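Local coordinates for protein delta toxin (Clostridium perfringens, PDB 2YGT) that probably inserts into the membranes of target cells as a beta-barrel pore and so acts as a haemolysin, at residues A[153-165]-A[170-182]. Sequence-based numbering, arbitrary orientation.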
loop_
_atom_site.group_PDB
_atom_site.type_symbol
_atom_site.label_atom_id
_atom_site.label_comp_id
_atom_site.label_asym_id
_atom_site.label_seq_id
_atom_site.Cartn_x
_atom_site.Cartn_y
_atom_site.Cartn_z
ATOM N N SER A 153 3.473 -1.498 -8.565
ATOM C CA SER A 153 4.550 -0.517 -8.450
ATOM C C SER A 153 4.183 0.713 -7.616
ATOM O O SER A 153 3.114 1.297 -7.785
ATOM C CB SER A 153 5.000 -0.083 -9.849
ATOM O OG SER A 153 6.104 0.795 -9.780
ATOM N N TYR A 154 5.084 1.103 -6.720
ATOM C CA TYR A 154 4.923 2.334 -5.953
ATOM C C TYR A 154 6.268 2.787 -5.390
ATOM O O TYR A 154 7.258 2.060 -5.474
ATOM C CB TYR A 154 3.897 2.154 -4.829
ATOM C CG TYR A 154 4.344 1.244 -3.706
ATOM C CD1 TYR A 154 4.122 -0.128 -3.764
ATOM C CD2 TYR A 154 4.984 1.755 -2.582
ATOM C CE1 TYR A 154 4.530 -0.965 -2.739
ATOM C CE2 TYR A 154 5.394 0.924 -1.552
ATOM C CZ TYR A 154 5.164 -0.434 -1.634
ATOM O OH TYR A 154 5.571 -1.261 -0.611
ATOM N N VAL A 155 6.297 3.991 -4.825
ATOM C CA VAL A 155 7.518 4.537 -4.242
ATOM C C VAL A 155 7.359 4.790 -2.746
ATOM O O VAL A 155 6.257 5.064 -2.261
ATOM C CB VAL A 155 7.943 5.847 -4.940
ATOM C CG1 VAL A 155 8.201 5.595 -6.411
ATOM C CG2 VAL A 155 6.878 6.924 -4.760
ATOM N N GLN A 156 8.468 4.697 -2.020
ATOM C CA GLN A 156 8.449 4.864 -0.573
ATOM C C GLN A 156 9.770 5.426 -0.034
ATOM O O GLN A 156 10.377 4.832 0.861
ATOM C CB GLN A 156 8.157 3.523 0.094
ATOM C CG GLN A 156 9.098 2.415 -0.346
ATOM C CD GLN A 156 9.027 1.206 0.551
ATOM O OE1 GLN A 156 8.110 1.076 1.357
ATOM N NE2 GLN A 156 10.000 0.311 0.420
ATOM N N PRO A 157 10.219 6.577 -0.568
ATOM C CA PRO A 157 11.479 7.179 -0.116
ATOM C C PRO A 157 11.536 7.325 1.403
ATOM O O PRO A 157 10.625 7.899 2.000
ATOM C CB PRO A 157 11.468 8.563 -0.789
ATOM C CG PRO A 157 10.042 8.766 -1.239
ATOM C CD PRO A 157 9.598 7.392 -1.623
ATOM N N ASP A 158 12.592 6.788 2.009
ATOM C CA ASP A 158 12.828 6.905 3.447
ATOM C C ASP A 158 11.921 6.018 4.296
ATOM O O ASP A 158 12.000 6.042 5.524
ATOM C CB ASP A 158 12.717 8.362 3.903
ATOM C CG ASP A 158 13.747 9.256 3.245
ATOM O OD1 ASP A 158 14.693 8.716 2.636
ATOM O OD2 ASP A 158 13.610 10.495 3.337
ATOM N N TYR A 159 11.064 5.242 3.641
ATOM C CA TYR A 159 10.169 4.320 4.334
ATOM C C TYR A 159 10.466 2.875 3.951
ATOM O O TYR A 159 11.064 2.606 2.909
ATOM C CB TYR A 159 8.707 4.629 3.997
ATOM C CG TYR A 159 8.152 5.870 4.658
ATOM C CD1 TYR A 159 8.610 7.138 4.304
ATOM C CD2 TYR A 159 7.151 5.778 5.624
ATOM C CE1 TYR A 159 8.095 8.274 4.906
ATOM C CE2 TYR A 159 6.632 6.910 6.226
ATOM C CZ TYR A 159 7.106 8.153 5.864
ATOM O OH TYR A 159 6.584 9.279 6.467
ATOM N N ASN A 160 10.040 1.949 4.803
ATOM C CA ASN A 160 10.087 0.528 4.487
ATOM C C ASN A 160 8.692 -0.082 4.549
ATOM O O ASN A 160 7.826 0.401 5.280
ATOM C CB ASN A 160 11.018 -0.218 5.446
ATOM C CG ASN A 160 12.484 0.093 5.201
ATOM O OD1 ASN A 160 13.366 -0.518 5.804
ATOM N ND2 ASN A 160 12.753 1.044 4.314
ATOM N N THR A 161 8.480 -1.144 3.782
ATOM C CA THR A 161 7.206 -1.853 3.806
ATOM C C THR A 161 7.396 -3.273 4.326
ATOM O O THR A 161 8.264 -4.012 3.860
ATOM C CB THR A 161 6.544 -1.906 2.407
ATOM O OG1 THR A 161 6.249 -0.574 1.968
ATOM C CG2 THR A 161 5.254 -2.711 2.457
ATOM N N ILE A 162 6.585 -3.647 5.306
ATOM C CA ILE A 162 6.599 -5.007 5.814
ATOM C C ILE A 162 5.197 -5.601 5.777
ATOM O O ILE A 162 4.224 -4.943 6.147
ATOM C CB ILE A 162 7.134 -5.063 7.255
ATOM C CG1 ILE A 162 6.968 -6.471 7.829
ATOM C CG2 ILE A 162 6.411 -4.057 8.126
ATOM C CD1 ILE A 162 7.706 -6.690 9.126
ATOM N N GLN A 163 5.089 -6.840 5.313
ATOM C CA GLN A 163 3.815 -7.541 5.364
ATOM C C GLN A 163 3.624 -8.136 6.750
ATOM O O GLN A 163 4.325 -9.070 7.140
ATOM C CB GLN A 163 3.718 -8.627 4.289
ATOM C CG GLN A 163 2.356 -9.310 4.267
ATOM C CD GLN A 163 2.090 -10.062 2.980
ATOM O OE1 GLN A 163 2.814 -10.993 2.630
ATOM N NE2 GLN A 163 1.035 -9.672 2.276
ATOM N N THR A 164 2.676 -7.584 7.495
ATOM C CA THR A 164 2.473 -7.975 8.882
ATOM C C THR A 164 1.478 -9.126 9.002
ATOM O O THR A 164 1.478 -9.856 9.990
ATOM C CB THR A 164 2.000 -6.777 9.721
ATOM O OG1 THR A 164 0.818 -6.219 9.132
ATOM C CG2 THR A 164 3.087 -5.709 9.761
ATOM N N ASN A 165 0.633 -9.286 7.992
ATOM C CA ASN A 165 -0.287 -10.413 7.947
ATOM C C ASN A 165 -0.350 -11.006 6.550
ATOM O O ASN A 165 -0.419 -10.279 5.561
ATOM C CB ASN A 165 -1.682 -9.996 8.410
ATOM C CG ASN A 165 -1.767 -9.819 9.910
ATOM O OD1 ASN A 165 -1.791 -10.794 10.659
ATOM N ND2 ASN A 165 -1.821 -8.569 10.359
ATOM N N ILE A 170 -6.509 -12.539 5.515
ATOM C CA ILE A 170 -6.036 -11.159 5.503
ATOM C C ILE A 170 -4.599 -10.981 5.017
ATOM O O ILE A 170 -3.711 -11.776 5.330
ATOM C CB ILE A 170 -6.181 -10.504 6.899
ATOM C CG1 ILE A 170 -5.814 -9.021 6.842
ATOM C CG2 ILE A 170 -5.313 -11.218 7.921
ATOM C CD1 ILE A 170 -6.106 -8.274 8.127
ATOM N N ALA A 171 -4.388 -9.926 4.238
ATOM C CA ALA A 171 -3.051 -9.481 3.876
ATOM C C ALA A 171 -2.877 -8.056 4.383
ATOM O O ALA A 171 -3.697 -7.189 4.089
ATOM C CB ALA A 171 -2.863 -9.542 2.371
ATOM N N SER A 172 -1.813 -7.823 5.147
ATOM C CA SER A 172 -1.588 -6.532 5.788
ATOM C C SER A 172 -0.181 -6.000 5.540
ATOM O O SER A 172 0.790 -6.757 5.568
ATOM C CB SER A 172 -1.816 -6.654 7.291
ATOM O OG SER A 172 -3.030 -7.317 7.556
ATOM N N TRP A 173 -0.072 -4.692 5.320
ATOM C CA TRP A 173 1.225 -4.067 5.095
ATOM C C TRP A 173 1.423 -2.841 5.978
ATOM O O TRP A 173 0.523 -2.017 6.136
ATOM C CB TRP A 173 1.392 -3.668 3.628
ATOM C CG TRP A 173 1.347 -4.814 2.670
ATOM C CD1 TRP A 173 2.401 -5.563 2.236
ATOM C CD2 TRP A 173 0.185 -5.339 2.020
ATOM N NE1 TRP A 173 1.966 -6.527 1.354
ATOM C CE2 TRP A 173 0.609 -6.410 1.206
ATOM C CE3 TRP A 173 -1.174 -5.008 2.048
ATOM C CZ2 TRP A 173 -0.277 -7.153 0.429
ATOM C CZ3 TRP A 173 -2.052 -5.748 1.274
ATOM C CH2 TRP A 173 -1.600 -6.807 0.476
ATOM N N ASN A 174 2.613 -2.739 6.555
ATOM C CA ASN A 174 3.027 -1.545 7.277
ATOM C C ASN A 174 4.108 -0.823 6.492
ATOM O O ASN A 174 5.167 -1.387 6.206
ATOM C CB ASN A 174 3.559 -1.897 8.667
ATOM C CG ASN A 174 2.454 -2.048 9.695
ATOM O OD1 ASN A 174 1.307 -1.671 9.451
ATOM N ND2 ASN A 174 2.798 -2.592 10.857
ATOM N N THR A 175 3.829 0.421 6.127
ATOM C CA THR A 175 4.838 1.280 5.529
ATOM C C THR A 175 5.235 2.347 6.545
ATOM O O THR A 175 4.520 3.330 6.751
ATOM C CB THR A 175 4.338 1.915 4.227
ATOM O OG1 THR A 175 3.975 0.874 3.314
ATOM C CG2 THR A 175 5.423 2.771 3.604
ATOM N N GLU A 176 6.382 2.131 7.181
ATOM C CA GLU A 176 6.821 2.957 8.297
ATOM C C GLU A 176 8.137 3.665 7.998
ATOM O O GLU A 176 9.003 3.123 7.311
ATOM C CB GLU A 176 6.973 2.087 9.545
ATOM C CG GLU A 176 7.268 2.857 10.821
ATOM C CD GLU A 176 7.319 1.952 12.039
ATOM O OE1 GLU A 176 6.749 0.840 11.980
ATOM O OE2 GLU A 176 7.929 2.351 13.053
ATOM N N PHE A 177 8.280 4.878 8.524
ATOM C CA PHE A 177 9.495 5.656 8.319
ATOM C C PHE A 177 10.712 4.876 8.803
ATOM O O PHE A 177 10.675 4.230 9.852
ATOM C CB PHE A 177 9.413 7.018 9.025
ATOM C CG PHE A 177 10.573 7.927 8.712
ATOM C CD1 PHE A 177 11.727 7.889 9.477
ATOM C CD2 PHE A 177 10.517 8.805 7.640
ATOM C CE1 PHE A 177 12.801 8.707 9.181
ATOM C CE2 PHE A 177 11.588 9.629 7.344
ATOM C CZ PHE A 177 12.732 9.579 8.118
ATOM N N ALA A 178 11.791 4.936 8.033
ATOM C CA ALA A 178 12.991 4.183 8.361
ATOM C C ALA A 178 14.091 5.090 8.900
ATOM O O ALA A 178 14.416 5.041 10.087
ATOM C CB ALA A 178 13.485 3.401 7.145
ATOM N N GLU A 179 14.654 5.922 8.028
ATOM C CA GLU A 179 15.802 6.744 8.392
ATOM C C GLU A 179 16.081 7.808 7.335
ATOM O O GLU A 179 15.998 7.536 6.135
ATOM C CB GLU A 179 17.035 5.860 8.586
ATOM C CG GLU A 179 18.293 6.617 8.977
ATOM C CD GLU A 179 19.452 5.689 9.292
ATOM O OE1 GLU A 179 19.296 4.798 10.155
ATOM O OE2 GLU A 179 20.518 5.853 8.667
ATOM N N THR A 180 16.413 9.014 7.784
ATOM C CA THR A 180 16.688 10.123 6.877
ATOM C C THR A 180 17.999 9.898 6.135
ATOM O O THR A 180 18.793 9.048 6.524
ATOM C CB THR A 180 16.756 11.478 7.634
ATOM O OG1 THR A 180 17.976 11.548 8.384
ATOM C CG2 THR A 180 15.569 11.639 8.570
ATOM N N ARG A 181 18.222 10.662 5.071
ATOM C CA ARG A 181 19.452 10.544 4.294
ATOM C C ARG A 181 20.686 10.833 5.144
ATOM O O ARG A 181 21.758 10.280 4.906
ATOM C CB ARG A 181 19.423 11.478 3.082
ATOM C CG ARG A 181 20.692 11.435 2.244
ATOM C CD ARG A 181 20.675 12.482 1.142
ATOM N N ASP A 182 20.525 11.701 6.137
ATOM C CA ASP A 182 21.621 12.062 7.032
ATOM C C ASP A 182 21.831 11.014 8.125
ATOM O O ASP A 182 22.731 11.140 8.955
ATOM C CB ASP A 182 21.387 13.447 7.639
ATOM C CG ASP A 182 21.556 14.560 6.623
ATOM O OD1 ASP A 182 22.318 14.366 5.649
ATOM O OD2 ASP A 182 20.932 15.628 6.795
HETATM O O HOH W 1 15.883 11.926 3.991
HETATM O O HOH W 2 16.524 6.836 3.647
HETATM O O HOH W 3 -0.191 -3.808 9.471
#
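Tyr159 and Phe177 make the tight aromatic end of this contact. Phe177 turns its edge to the face of Tyr159, with the ring planes 83° apart and Phe177 CD2 3.7 Å from Tyr159 CE1. Phe177 CA also lies over the Tyr159 ring, a CH-pi contact 3.8 Å from the centroid. Tyr159 OH bonds to Pro90 O, which fixes the far end of the ring.

Next along the same strands, Thr161 and Thr175 meet through their hydroxyls, OG1 to OG1 at 3.0 Å. Both hydroxyls sit beside the backbone N, with chi1 near -60°, which brings them together across the strands. Thr161 is buried, and its OG1 is also bonded to Tyr154 OH and, at 2.6 Å, to Gln156 OE1. Further on, the Gln163 amide lies alongside Trp173, 30° from the indole plane, and Gln163 NE2 lies 3.4 Å from Trp173 CZ2. Gln163 NE2 bonds to Ser111 OG and Trp173 NE1 to Pro113 O; Phe229 stacks on the indole.

The face bearing Ile162 and Asn174 is looser. Ile162 CG2 rests on Asn174 CB at 3.6 Å, while the rest of its chain leads away. A water joins Thr164 OG1 to Asn174 OD1, and Asn165 ND2 makes a weak bond to Ser172 OG. Beyond the strands, two waters tie Asp158 to Glu179 O and Arg181 N.

Paired backbone bonds at Asn160-Glu176 and Ile162-Asn174 hold the register. Thr164 and Asn165 both face Ser172, so a classic beta bulge interrupts this antiparallel beta hairpin in the strand-rich body of a leukocidin/haemolysin-family toxin.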